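Local structure of cytosolic phospholipase A2 delta (Homo sapiens, 5IZ5) at residues C768-S773 with E783-L788; G242-P247 with V257-P262; L83-V88 with E152-N157. The protein hydrolyses glycerophospholipids at the sn-2 position in a calcium-dependent manner, preferring linoleic acid there, and releases a fatty acid and a lysophospholipid. The protein carries 3 engineered substitutions. One frame throughout, in Å; residues are numbered along the deposited sequence.

Along the chain the three contacts come in the order interaction 3, interaction 2, interaction 1. Interactions 2 and 3 lie on the same side of the chain's centre, with centres about 31 Å apart, and both reach one branched or curled antiparallel sheet through strands 255-263, 75-85 and 152-156. Interaction 1 is on the opposite side, in the catalytic region, with its centre about 71 Å from that of interaction 2 and 55 Å from that of interaction 3. It joins a loop to helix 779-794. None touches another; interactions 2 and 3 belong to the beta-rich C2 part of the protein and interaction 1 to the catalytic part.

Interaction 1. Residues C768-S773 with E783-L788; sequences CPYTLS and ERLLRL
Tyr770 reaches from its loop to Leu785 and Arg784 on helix 779-794, bridging backbones whose nearest CA atoms, those of Tyr770 and Leu785, are 8.6 Å apart. The aromatic ring spans this gap, and its path shows how one side chain can be apolar along its length and polar at its end. The CB of Tyr770 sets out toward the helix, and with CG anti to the carbonyl carbon (chi1 -52°) the ring runs on in that direction. CG of Tyr770 already has the methyl Leu785 CD2 at 4.1 Å. Next along, CD1 makes the closest approach, 3.6 Å from Leu785 CD2. CE1 of Tyr770 lies between two carbons of the same leucine, 3.8 Å from both CD2 and CB, and CZ passes to CB alone. The methyl CD2 thus sits over one ring face, a CH-pi contact 4.0 Å from the centroid of the Tyr770 ring and 29° off its normal, while Pro769 CG covers the opposite face. The two side chains run antiparallel alongside each other, and the hydroxyl ends up near the helix backbone. There OH comes to 3.9 Å from Arg784 CB, and it hydrogen-bonds to the carbonyl oxygen of Asp781, one turn before Leu785 on the same helix. The charged end of Arg784 turns instead to a salt bridge with Glu780. Loop and helix belong to the catalytic PLA2c region, beside helix 335-351, whose start carries the substrate-binding Gly334 and Gly335; its Arg337 holds the carbonyl oxygen of Tyr770, and Leu785 packs on Arg337 and Thr340. Dispersion and CH-pi contact therefore hold an apolar ring between proline and leucine, and its one polar atom is satisfied by the Asp781 carbonyl.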
ATOM      1  N   CYS B 768      10.409  20.257 -25.672  1.00 60.35           N
ATOM      2  CA  CYS B 768       9.079  19.758 -25.333  1.00 59.63           C
ATOM      3  C   CYS B 768       8.755  20.226 -23.920  1.00 57.38           C
ATOM      4  O   CYS B 768       9.436  19.829 -22.973  1.00 58.82           O
ATOM      5  CB  CYS B 768       9.047  18.228 -25.384  1.00 60.09           C
ATOM      6  SG  CYS B 768       7.529  17.469 -24.751  1.00 60.91           S
ATOM      7  N   PRO B 769       7.725  21.075 -23.767  1.00 54.98           N
ATOM      8  CA  PRO B 769       7.401  21.619 -22.453  1.00 55.33           C
ATOM      9  C   PRO B 769       6.581  20.678 -21.551  1.00 52.74           C
ATOM     10  O   PRO B 769       6.198  21.077 -20.448  1.00 53.85           O
ATOM     11  CB  PRO B 769       6.575  22.852 -22.805  1.00 55.42           C
ATOM     12  CG  PRO B 769       5.838  22.434 -24.027  1.00 55.31           C
ATOM     13  CD  PRO B 769       6.758  21.516 -24.785  1.00 55.28           C
ATOM     14  N   TYR B 770       6.328  19.449 -21.997  1.00 50.04           N
ATOM     15  CA  TYR B 770       5.474  18.519 -21.259  1.00 48.56           C
ATOM     16  C   TYR B 770       6.273  17.375 -20.641  1.00 47.36           C
ATOM     17  O   TYR B 770       5.734  16.310 -20.365  1.00 45.54           O
ATOM     18  CB  TYR B 770       4.405  17.971 -22.196  1.00 47.82           C
ATOM     19  CG  TYR B 770       3.636  19.053 -22.921  1.00 48.38           C
ATOM     20  CD1 TYR B 770       2.932  20.019 -22.213  1.00 48.95           C
ATOM     21  CD2 TYR B 770       3.606  19.110 -24.314  1.00 48.56           C
ATOM     22  CE1 TYR B 770       2.218  21.011 -22.867  1.00 48.41           C
ATOM     23  CE2 TYR B 770       2.892  20.097 -24.980  1.00 48.18           C
ATOM     24  CZ  TYR B 770       2.202  21.046 -24.253  1.00 48.37           C
ATOM     25  OH  TYR B 770       1.493  22.023 -24.908  1.00 45.93           O
ATOM     26  N   THR B 771       7.563  17.599 -20.430  1.00 48.28           N
ATOM     27  CA  THR B 771       8.431  16.584 -19.842  1.00 49.52           C
ATOM     28  C   THR B 771       8.075  16.355 -18.364  1.00 49.40           C
ATOM     29  O   THR B 771       7.581  17.260 -17.691  1.00 48.13           O
ATOM     30  CB  THR B 771       9.927  16.952 -20.022  1.00 49.99           C
ATOM     31  OG1 THR B 771      10.744  15.869 -19.571  1.00 56.54           O
ATOM     32  CG2 THR B 771      10.306  18.217 -19.261  1.00 50.77           C
ATOM     33  N   LEU B 772       8.342  15.141 -17.884  1.00 49.15           N
ATOM     34  CA  LEU B 772       7.897  14.673 -16.564  1.00 52.16           C
ATOM     35  C   LEU B 772       8.069  15.693 -15.446  1.00 52.27           C
ATOM     36  O   LEU B 772       7.123  16.011 -14.734  1.00 52.23           O
ATOM     37  CB  LEU B 772       8.642  13.391 -16.177  1.00 51.78           C
ATOM     38  CG  LEU B 772       8.220  12.695 -14.880  1.00 52.35           C
ATOM     39  CD1 LEU B 772       6.761  12.277 -14.926  1.00 52.72           C
ATOM     40  CD2 LEU B 772       9.115  11.492 -14.637  1.00 53.42           C
ATOM     41  N   SER B 773       9.275  16.214 -15.297  1.00 51.55           N
ATOM     42  CA  SER B 773       9.563  17.062 -14.152  1.00 51.78           C
ATOM     43  C   SER B 773       9.158  18.516 -14.321  1.00 51.06           C
ATOM     44  O   SER B 773       9.191  19.243 -13.349  1.00 51.35           O
ATOM     45  CB  SER B 773      11.030  16.963 -13.759  1.00 54.46           C
ATOM     46  OG  SER B 773      11.317  15.657 -13.284  1.00 58.57           O
ATOM     47  N   GLU B 783      -2.992  25.229 -22.747  1.00 59.21           N
ATOM     48  CA  GLU B 783      -4.205  25.211 -23.574  1.00 61.37           C
ATOM     49  C   GLU B 783      -4.111  24.239 -24.743  1.00 58.36           C
ATOM     50  O   GLU B 783      -5.052  23.499 -25.006  1.00 58.53           O
ATOM     51  CB  GLU B 783      -4.549  26.616 -24.084  1.00 64.31           C
ATOM     52  CG  GLU B 783      -5.157  27.525 -23.023  1.00 68.39           C
ATOM     53  CD  GLU B 783      -6.541  27.077 -22.572  1.00 72.80           C
ATOM     54  OE1 GLU B 783      -7.397  26.806 -23.436  1.00 77.50           O
ATOM     55  OE2 GLU B 783      -6.781  26.990 -21.350  1.00 71.61           O
ATOM     56  N   ARG B 784      -2.969  24.222 -25.423  1.00 58.74           N
ATOM     57  CA  ARG B 784      -2.748  23.286 -26.528  1.00 60.24           C
ATOM     58  C   ARG B 784      -2.922  21.830 -26.111  1.00 58.31           C
ATOM     59  O   ARG B 784      -3.610  21.065 -26.786  1.00 60.09           O
ATOM     60  CB  ARG B 784      -1.350  23.462 -27.113  1.00 64.92           C
ATOM     61  CG  ARG B 784      -1.219  24.646 -28.058  1.00 69.49           C
ATOM     62  CD  ARG B 784       0.200  24.732 -28.604  1.00 73.93           C
ATOM     63  NE  ARG B 784       0.800  26.064 -28.521  1.00 77.96           N
ATOM     64  CZ  ARG B 784       1.303  26.766 -29.535  1.00 82.55           C
ATOM     65  NH1 ARG B 784       1.268  26.315 -30.785  1.00 83.70           N
ATOM     66  NH2 ARG B 784       1.843  27.953 -29.278  1.00 84.78           N
ATOM     67  N   LEU B 785      -2.281  21.446 -25.009  1.00 54.54           N
ATOM     68  CA  LEU B 785      -2.351  20.065 -24.522  1.00 52.99           C
ATOM     69  C   LEU B 785      -3.771  19.729 -24.093  1.00 50.50           C
ATOM     70  O   LEU B 785      -4.293  18.662 -24.414  1.00 48.48           O
ATOM     71  CB  LEU B 785      -1.373  19.838 -23.356  1.00 51.76           C
ATOM     72  CG  LEU B 785      -1.309  18.436 -22.737  1.00 50.21           C
ATOM     73  CD1 LEU B 785      -1.142  17.356 -23.790  1.00 50.09           C
ATOM     74  CD2 LEU B 785      -0.178  18.351 -21.721  1.00 51.42           C
ATOM     75  N   LEU B 786      -4.389  20.650 -23.362  1.00 51.79           N
ATOM     76  CA  LEU B 786      -5.759  20.473 -22.900  1.00 53.64           C
ATOM     77  C   LEU B 786      -6.731  20.330 -24.074  1.00 53.75           C
ATOM     78  O   LEU B 786      -7.524  19.391 -24.115  1.00 51.21           O
ATOM     79  CB  LEU B 786      -6.177  21.660 -22.037  1.00 53.41           C
ATOM     80  CG  LEU B 786      -7.603  21.580 -21.484  1.00 55.45           C
ATOM     81  CD1 LEU B 786      -7.618  20.819 -20.168  1.00 56.39           C
ATOM     82  CD2 LEU B 786      -8.193  22.968 -21.312  1.00 57.05           C
ATOM     83  N   ARG B 787      -6.662  21.264 -25.021  1.00 55.44           N
ATOM     84  CA  ARG B 787      -7.587  21.267 -26.159  1.00 57.21           C
ATOM     85  C   ARG B 787      -7.354  20.071 -27.078  1.00 54.14           C
ATOM     86  O   ARG B 787      -8.306  19.503 -27.606  1.00 55.01           O
ATOM     87  CB  ARG B 787      -7.506  22.575 -26.954  1.00 58.97           C
ATOM     88  CG  ARG B 787      -8.021  23.803 -26.220  1.00 62.16           C
ATOM     89  CD  ARG B 787      -8.503  24.890 -27.171  1.00 67.57           C
ATOM     90  NE  ARG B 787      -8.895  26.106 -26.460  1.00 73.32           N
ATOM     91  CZ  ARG B 787      -8.130  27.184 -26.272  1.00 77.38           C
ATOM     92  NH1 ARG B 787      -6.884  27.250 -26.736  1.00 78.81           N
ATOM     93  NH2 ARG B 787      -8.621  28.220 -25.598  1.00 79.50           N
ATOM     94  N   LEU B 788      -6.097  19.676 -27.246  1.00 52.21           N
ATOM     95  CA  LEU B 788      -5.779  18.448 -27.968  1.00 51.77           C
ATOM     96  C   LEU B 788      -6.484  17.252 -27.340  1.00 51.42           C
ATOM     97  O   LEU B 788      -7.101  16.447 -28.037  1.00 54.62           O
ATOM     98  CB  LEU B 788      -4.269  18.193 -27.973  1.00 51.19           C
ATOM     99  CG  LEU B 788      -3.822  16.809 -28.456  1.00 50.75           C
ATOM    100  CD1 LEU B 788      -4.263  16.567 -29.892  1.00 52.26           C
ATOM    101  CD2 LEU B 788      -2.319  16.655 -28.331  1.00 51.58           C
TER

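Interaction 2. Residues G242-P247 with V257-P262; sequences GYLTVP and VTMDVP
Leu244 points its isobutyl group between Met259 and Val261, one branch for each. Its CD1 goes to the methionine: CD1 of Leu244 is modelled 3.3 Å from Met259 CB, a closeness that is doubtful, as the unstaggered chi1 of 102° also suggests, and SD of the same methionine is 3.5 Å from that CD1. The two side chains run at a slant to one another, and Met259, extended beyond CG, carries its sulfur alongside the leucine branch. Against Val261 the leucine is turned through about a right angle, and CD2 of Leu244 rests 3.9 Å from Val261 CG2. That methyl stands beside the valine's own backbone N, anti to the carbonyl carbon. These residues come from two sheets packed face to face, as in the beta sandwich of C2 domains, and the region may form a second such domain. Strand 244-248 closes one sheet, where Leu244 is backbone-bonded to Gly225, whereas Met259 and Val261 pair with Leu271 and Val269 of strand 266-277 in the other. Near the surface one water joins the loop before strand 244-248 to Pro262. CG of Pro262 comes to 3.1 Å from Gly242 O. The water donates to both carbonyls, at 2.8 Å from Gly242 O and 2.6 Å from Pro262 O.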
ATOM      1  N   GLY B 242      12.204  -7.694  44.616  1.00 50.62           N
ATOM      2  CA  GLY B 242      11.786  -8.860  43.869  1.00 49.87           C
ATOM      3  C   GLY B 242      10.675  -8.544  42.884  1.00 48.76           C
ATOM      4  O   GLY B 242       9.894  -7.613  43.091  1.00 48.01           O
ATOM      5  N   TYR B 243      10.613  -9.316  41.807  1.00 45.02           N
ATOM      6  CA  TYR B 243       9.548  -9.164  40.824  1.00 47.72           C
ATOM      7  C   TYR B 243       8.436 -10.165  41.086  1.00 48.91           C
ATOM      8  O   TYR B 243       8.666 -11.245  41.636  1.00 48.88           O
ATOM      9  CB  TYR B 243      10.083  -9.326  39.396  1.00 47.21           C
ATOM     10  CG  TYR B 243      10.473 -10.745  39.057  1.00 44.64           C
ATOM     11  CD1 TYR B 243       9.520 -11.677  38.659  1.00 45.52           C
ATOM     12  CD2 TYR B 243      11.796 -11.158  39.146  1.00 45.37           C
ATOM     13  CE1 TYR B 243       9.873 -12.984  38.361  1.00 45.34           C
ATOM     14  CE2 TYR B 243      12.161 -12.459  38.851  1.00 45.44           C
ATOM     15  CZ  TYR B 243      11.195 -13.366  38.457  1.00 45.75           C
ATOM     16  OH  TYR B 243      11.549 -14.660  38.165  1.00 48.92           O
ATOM     17  N   LEU B 244       7.225  -9.794  40.698  1.00 52.67           N
ATOM     18  CA  LEU B 244       6.080 -10.673  40.802  1.00 56.10           C
ATOM     19  C   LEU B 244       5.636 -11.104  39.419  1.00 56.54           C
ATOM     20  O   LEU B 244       5.715 -10.328  38.472  1.00 55.08           O
ATOM     21  CB  LEU B 244       4.944  -9.972  41.534  1.00 59.40           C
ATOM     22  CG  LEU B 244       3.736  -9.364  40.818  1.00 64.54           C
ATOM     23  CD1 LEU B 244       2.756  -8.893  41.877  1.00 66.01           C
ATOM     24  CD2 LEU B 244       4.093  -8.201  39.904  1.00 67.11           C
ATOM     25  N   THR B 245       5.157 -12.338  39.315  1.00 56.46           N
ATOM     26  CA  THR B 245       4.642 -12.858  38.051  1.00 57.71           C
ATOM     27  C   THR B 245       3.238 -13.408  38.212  1.00 57.80           C
ATOM     28  O   THR B 245       2.947 -14.091  39.186  1.00 58.42           O
ATOM     29  CB  THR B 245       5.538 -13.938  37.415  1.00 59.04           C
ATOM     30  OG1 THR B 245       4.839 -14.523  36.310  1.00 61.03           O
ATOM     31  CG2 THR B 245       5.905 -15.045  38.382  1.00 59.14           C
ATOM     32  N   VAL B 246       2.384 -13.101  37.242  1.00 55.88           N
ATOM     33  CA  VAL B 246       1.036 -13.632  37.179  1.00 57.07           C
ATOM     34  C   VAL B 246       0.920 -14.458  35.896  1.00 58.92           C
ATOM     35  O   VAL B 246       1.035 -13.909  34.796  1.00 56.54           O
ATOM     36  CB  VAL B 246      -0.002 -12.502  37.164  1.00 57.22           C
ATOM     37  CG1 VAL B 246      -1.410 -13.067  37.028  1.00 57.63           C
ATOM     38  CG2 VAL B 246       0.113 -11.671  38.432  1.00 57.08           C
ATOM     39  N   PRO B 247       0.711 -15.784  36.027  1.00 59.01           N
ATOM     40  CA  PRO B 247       0.663 -16.622  34.830  1.00 56.62           C
ATOM     41  C   PRO B 247      -0.569 -16.332  33.984  1.00 53.25           C
ATOM     42  O   PRO B 247      -1.614 -15.946  34.512  1.00 49.32           O
ATOM     43  CB  PRO B 247       0.610 -18.046  35.389  1.00 57.64           C
ATOM     44  CG  PRO B 247       0.007 -17.898  36.737  1.00 59.52           C
ATOM     45  CD  PRO B 247       0.450 -16.559  37.255  1.00 60.19           C
ATOM     46  N   VAL B 257      -6.894 -10.026  39.721  1.00 83.95           N
ATOM     47  CA  VAL B 257      -5.885 -10.235  40.752  1.00 79.58           C
ATOM     48  C   VAL B 257      -5.453  -8.897  41.328  1.00 76.37           C
ATOM     49  O   VAL B 257      -5.432  -7.883  40.624  1.00 71.37           O
ATOM     50  CB  VAL B 257      -4.663 -10.994  40.193  1.00 78.54           C
ATOM     51  CG1 VAL B 257      -3.499 -10.984  41.176  1.00 78.95           C
ATOM     52  CG2 VAL B 257      -5.051 -12.424  39.861  1.00 78.68           C
ATOM     53  N   THR B 258      -5.143  -8.913  42.623  1.00 74.54           N
ATOM     54  CA  THR B 258      -4.514  -7.798  43.306  1.00 73.46           C
ATOM     55  C   THR B 258      -3.207  -8.312  43.855  1.00 74.50           C
ATOM     56  O   THR B 258      -3.163  -9.366  44.491  1.00 75.02           O
ATOM     57  CB  THR B 258      -5.338  -7.282  44.493  1.00 72.18           C
ATOM     58  OG1 THR B 258      -6.689  -7.079  44.086  1.00 72.33           O
ATOM     59  CG2 THR B 258      -4.756  -5.967  45.028  1.00 71.37           C
ATOM     60  N   MET B 259      -2.135  -7.578  43.616  1.00 79.88           N
ATOM     61  CA  MET B 259      -0.890  -7.885  44.295  1.00 83.45           C
ATOM     62  C   MET B 259      -0.087  -6.639  44.587  1.00 78.95           C
ATOM     63  O   MET B 259      -0.234  -5.594  43.940  1.00 76.87           O
ATOM     64  CB  MET B 259      -0.052  -8.898  43.518  1.00 91.58           C
ATOM     65  CG  MET B 259      -0.218 -10.332  44.004  1.00 98.10           C
ATOM     66  SD  MET B 259       0.917 -11.507  43.231  1.00110.91           S
ATOM     67  CE  MET B 259       0.195 -13.072  43.716  1.00106.17           C
ATOM     68  N   ASP B 260       0.765  -6.783  45.590  1.00 75.77           N
ATOM     69  CA  ASP B 260       1.582  -5.697  46.063  1.00 71.93           C
ATOM     70  C   ASP B 260       2.999  -5.902  45.540  1.00 66.50           C
ATOM     71  O   ASP B 260       3.660  -6.874  45.891  1.00 64.23           O
ATOM     72  CB  ASP B 260       1.539  -5.654  47.589  1.00 72.69           C
ATOM     73  CG  ASP B 260       0.132  -5.425  48.129  1.00 72.73           C
ATOM     74  OD1 ASP B 260      -0.222  -6.051  49.148  1.00 77.78           O
ATOM     75  OD2 ASP B 260      -0.629  -4.633  47.535  1.00 70.87           O
ATOM     76  N   VAL B 261       3.446  -4.988  44.680  1.00 62.56           N
ATOM     77  CA  VAL B 261       4.771  -5.066  44.080  1.00 58.37           C
ATOM     78  C   VAL B 261       5.726  -4.454  45.088  1.00 54.65           C
ATOM     79  O   VAL B 261       5.556  -3.297  45.458  1.00 54.93           O
ATOM     80  CB  VAL B 261       4.853  -4.280  42.750  1.00 58.04           C
ATOM     81  CG1 VAL B 261       6.224  -4.438  42.100  1.00 57.63           C
ATOM     82  CG2 VAL B 261       3.779  -4.746  41.790  1.00 59.62           C
ATOM     83  N   PRO B 262       6.735  -5.217  45.533  1.00 52.76           N
ATOM     84  CA  PRO B 262       7.645  -4.665  46.524  1.00 52.88           C
ATOM     85  C   PRO B 262       8.521  -3.564  45.944  1.00 55.55           C
ATOM     86  O   PRO B 262       8.932  -3.651  44.782  1.00 53.07           O
ATOM     87  CB  PRO B 262       8.499  -5.866  46.916  1.00 53.56           C
ATOM     88  CG  PRO B 262       8.522  -6.711  45.699  1.00 52.06           C
ATOM     89  CD  PRO B 262       7.163  -6.552  45.081  1.00 52.72           C
TER
HETATM   90  O   HOH W   1       9.719  -4.871  42.573  1.00 45.91           O

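Interaction 3. Residues L83-V88 with E152-N157; sequences LIQSQV and ENLITN
Gln85 faces Glu152 with CA atoms 8.2 Å apart, because strands 75-85 and 152-156 do not pair directly but both bond antiparallel to strand 21-36; the chain makes a type I beta turn from Gln85 to Val88. Strand 75-85 belongs to the N-terminal C2 domain, and strand 152-156 pairs onward with strand 160-172 in the same curled sheet. The side chain of Gln85 does most of the bridging. Its chain leaves anti to the backbone N and bends at chi2 (49°), which brings the amide round to face both the turn and the neighbouring segment. NE2 of Gln85 donates to Glu152 OE1 at 3.0 Å along a nearly straight line, N-H...O 172°. The carboxylate oxygen lies almost in the amide plane, yet the donor stands above the carboxylate plane, the two groups being turned 54° against each other. OE1 of Gln85 accepts the N-H of Gln87, its N 3.1 Å away, with a lone pair that lies in its carbonyl plane, and Ser23 OG also bonds to it. Leu154 packs beside this polar pair: its CD1 is 3.8 Å from Gln85 CD and 3.8 Å from Gln87 CB. The remaining oxygen of Glu152, OE2, is met by Arg163 in a salt bridge and by the backbone N of Glu164. With partners at both ends, the Gln85 amide has its rotation settled, and it links the beta turn to a carboxylate whose negative charge is likely to be balanced by Arg163 within a buried contact.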
ATOM      1  N   LEU B  83       1.589 -23.893  21.734  1.00 62.21           N
ATOM      2  CA  LEU B  83       0.205 -24.100  21.304  1.00 59.51           C
ATOM      3  C   LEU B  83       0.091 -23.714  19.820  1.00 59.45           C
ATOM      4  O   LEU B  83       0.473 -22.612  19.428  1.00 57.42           O
ATOM      5  CB  LEU B  83      -0.777 -23.309  22.175  1.00 59.86           C
ATOM      6  CG  LEU B  83      -2.092 -24.056  22.501  1.00 61.45           C
ATOM      7  CD1 LEU B  83      -1.831 -25.402  23.172  1.00 60.82           C
ATOM      8  CD2 LEU B  83      -3.018 -23.223  23.379  1.00 61.18           C
ATOM      9  N   ILE B  84      -0.415 -24.642  19.005  1.00 58.38           N
ATOM     10  CA  ILE B  84      -0.465 -24.500  17.551  1.00 56.62           C
ATOM     11  C   ILE B  84      -1.913 -24.458  17.041  1.00 55.84           C
ATOM     12  O   ILE B  84      -2.711 -25.355  17.323  1.00 56.56           O
ATOM     13  CB  ILE B  84       0.276 -25.681  16.878  1.00 58.14           C
ATOM     14  CG1 ILE B  84       1.773 -25.665  17.243  1.00 58.56           C
ATOM     15  CG2 ILE B  84       0.080 -25.679  15.364  1.00 57.80           C
ATOM     16  CD1 ILE B  84       2.517 -24.398  16.871  1.00 58.23           C
ATOM     17  N   GLN B  85      -2.240 -23.407  16.295  1.00 52.21           N
ATOM     18  CA  GLN B  85      -3.535 -23.274  15.617  1.00 50.67           C
ATOM     19  C   GLN B  85      -3.409 -23.845  14.209  1.00 51.15           C
ATOM     20  O   GLN B  85      -2.679 -23.315  13.375  1.00 51.15           O
ATOM     21  CB  GLN B  85      -3.965 -21.803  15.579  1.00 50.55           C
ATOM     22  CG  GLN B  85      -5.224 -21.482  14.791  1.00 50.20           C
ATOM     23  CD  GLN B  85      -6.389 -22.388  15.130  1.00 50.92           C
ATOM     24  OE1 GLN B  85      -6.753 -23.259  14.346  1.00 48.86           O
ATOM     25  NE2 GLN B  85      -6.980 -22.186  16.300  1.00 50.38           N
ATOM     26  N   SER B  86      -4.124 -24.936  13.953  1.00 50.85           N
ATOM     27  CA  SER B  86      -4.030 -25.654  12.675  1.00 51.50           C
ATOM     28  C   SER B  86      -4.492 -24.831  11.465  1.00 49.31           C
ATOM     29  O   SER B  86      -4.071 -25.090  10.346  1.00 50.03           O
ATOM     30  CB  SER B  86      -4.843 -26.955  12.740  1.00 52.72           C
ATOM     31  OG  SER B  86      -6.223 -26.688  12.957  1.00 52.02           O
ATOM     32  N   GLN B  87      -5.353 -23.843  11.692  1.00 49.10           N
ATOM     33  CA  GLN B  87      -5.902 -23.018  10.612  1.00 48.92           C
ATOM     34  C   GLN B  87      -4.991 -21.884  10.114  1.00 46.83           C
ATOM     35  O   GLN B  87      -5.343 -21.186   9.140  1.00 48.20           O
ATOM     36  CB  GLN B  87      -7.224 -22.409  11.057  1.00 50.72           C
ATOM     37  CG  GLN B  87      -8.357 -23.395  11.261  1.00 52.70           C
ATOM     38  CD  GLN B  87      -8.547 -24.338  10.086  1.00 54.31           C
ATOM     39  OE1 GLN B  87      -7.936 -25.403  10.053  1.00 56.19           O
ATOM     40  NE2 GLN B  87      -9.378 -23.959   9.119  1.00 56.08           N
ATOM     41  N   VAL B  88      -3.843 -21.675  10.759  1.00 44.14           N
ATOM     42  CA  VAL B  88      -2.889 -20.683  10.261  1.00 45.03           C
ATOM     43  C   VAL B  88      -1.619 -21.354   9.774  1.00 44.35           C
ATOM     44  O   VAL B  88      -1.332 -22.498  10.117  1.00 42.99           O
ATOM     45  CB  VAL B  88      -2.538 -19.573  11.292  1.00 45.10           C
ATOM     46  CG1 VAL B  88      -3.785 -18.837  11.730  1.00 43.88           C
ATOM     47  CG2 VAL B  88      -1.790 -20.114  12.500  1.00 45.49           C
ATOM     48  N   GLU B 152     -10.440 -21.981  19.769  1.00 57.23           N
ATOM     49  CA  GLU B 152     -10.117 -20.565  19.617  1.00 53.74           C
ATOM     50  C   GLU B 152     -11.129 -19.912  18.685  1.00 52.41           C
ATOM     51  O   GLU B 152     -11.542 -20.522  17.704  1.00 52.49           O
ATOM     52  CB  GLU B 152      -8.705 -20.404  19.053  1.00 52.40           C
ATOM     53  CG  GLU B 152      -8.261 -18.956  18.882  1.00 51.33           C
ATOM     54  CD  GLU B 152      -6.881 -18.829  18.261  1.00 49.02           C
ATOM     55  OE1 GLU B 152      -6.200 -19.856  18.047  1.00 45.65           O
ATOM     56  OE2 GLU B 152      -6.477 -17.686  17.970  1.00 48.88           O
ATOM     57  N   ASN B 153     -11.522 -18.680  18.994  1.00 52.05           N
ATOM     58  CA  ASN B 153     -12.410 -17.911  18.127  1.00 52.22           C
ATOM     59  C   ASN B 153     -11.622 -17.071  17.119  1.00 52.52           C
ATOM     60  O   ASN B 153     -11.096 -16.000  17.456  1.00 50.75           O
ATOM     61  CB  ASN B 153     -13.331 -17.010  18.953  1.00 54.52           C
ATOM     62  CG  ASN B 153     -14.292 -17.802  19.827  1.00 57.08           C
ATOM     63  OD1 ASN B 153     -14.818 -18.840  19.414  1.00 58.07           O
ATOM     64  ND2 ASN B 153     -14.528 -17.315  21.040  1.00 57.31           N
ATOM     65  N   LEU B 154     -11.558 -17.571  15.884  1.00 50.01           N
ATOM     66  CA  LEU B 154     -10.843 -16.922  14.788  1.00 48.53           C
ATOM     67  C   LEU B 154     -11.783 -16.109  13.906  1.00 49.21           C
ATOM     68  O   LEU B 154     -12.979 -16.389  13.861  1.00 49.87           O
ATOM     69  CB  LEU B 154     -10.186 -17.978  13.908  1.00 47.04           C
ATOM     70  CG  LEU B 154      -9.267 -19.009  14.550  1.00 46.39           C
ATOM     71  CD1 LEU B 154      -8.818 -20.006  13.498  1.00 45.92           C
ATOM     72  CD2 LEU B 154      -8.072 -18.331  15.198  1.00 47.45           C
ATOM     73  N   ILE B 155     -11.225 -15.117  13.210  1.00 47.26           N
ATOM     74  CA  ILE B 155     -11.913 -14.393  12.136  1.00 45.73           C
ATOM     75  C   ILE B 155     -11.019 -14.425  10.899  1.00 45.88           C
ATOM     76  O   ILE B 155      -9.842 -14.074  10.996  1.00 43.79           O
ATOM     77  CB  ILE B 155     -12.207 -12.924  12.508  1.00 46.97           C
ATOM     78  CG1 ILE B 155     -13.048 -12.865  13.790  1.00 48.86           C
ATOM     79  CG2 ILE B 155     -12.941 -12.216  11.368  1.00 46.18           C
ATOM     80  CD1 ILE B 155     -13.155 -11.482  14.406  1.00 48.67           C
ATOM     81  N   THR B 156     -11.569 -14.844   9.755  1.00 44.84           N
ATOM     82  CA  THR B 156     -10.802 -14.938   8.507  1.00 45.88           C
ATOM     83  C   THR B 156     -11.557 -14.521   7.249  1.00 45.22           C
ATOM     84  O   THR B 156     -12.779 -14.497   7.231  1.00 44.78           O
ATOM     85  CB  THR B 156     -10.413 -16.385   8.181  1.00 46.09           C
ATOM     86  OG1 THR B 156     -10.784 -17.260   9.248  1.00 50.18           O
ATOM     87  CG2 THR B 156      -8.977 -16.482   7.895  1.00 45.40           C
ATOM     88  N   ASN B 157     -10.800 -14.245   6.187  1.00 44.04           N
ATOM     89  CA  ASN B 157     -11.318 -14.231   4.819  1.00 41.62           C
ATOM     90  C   ASN B 157     -10.683 -15.371   4.004  1.00 44.01           C
ATOM     91  O   ASN B 157     -10.681 -15.338   2.774  1.00 45.03           O
ATOM     92  CB  ASN B 157     -11.052 -12.891   4.139  1.00 40.13           C
ATOM     93  CG  ASN B 157      -9.577 -12.541   4.088  1.00 37.91           C
ATOM     94  OD1 ASN B 157      -8.713 -13.375   4.373  1.00 35.55           O
ATOM     95  ND2 ASN B 157      -9.281 -11.307   3.705  1.00 35.60           N
TER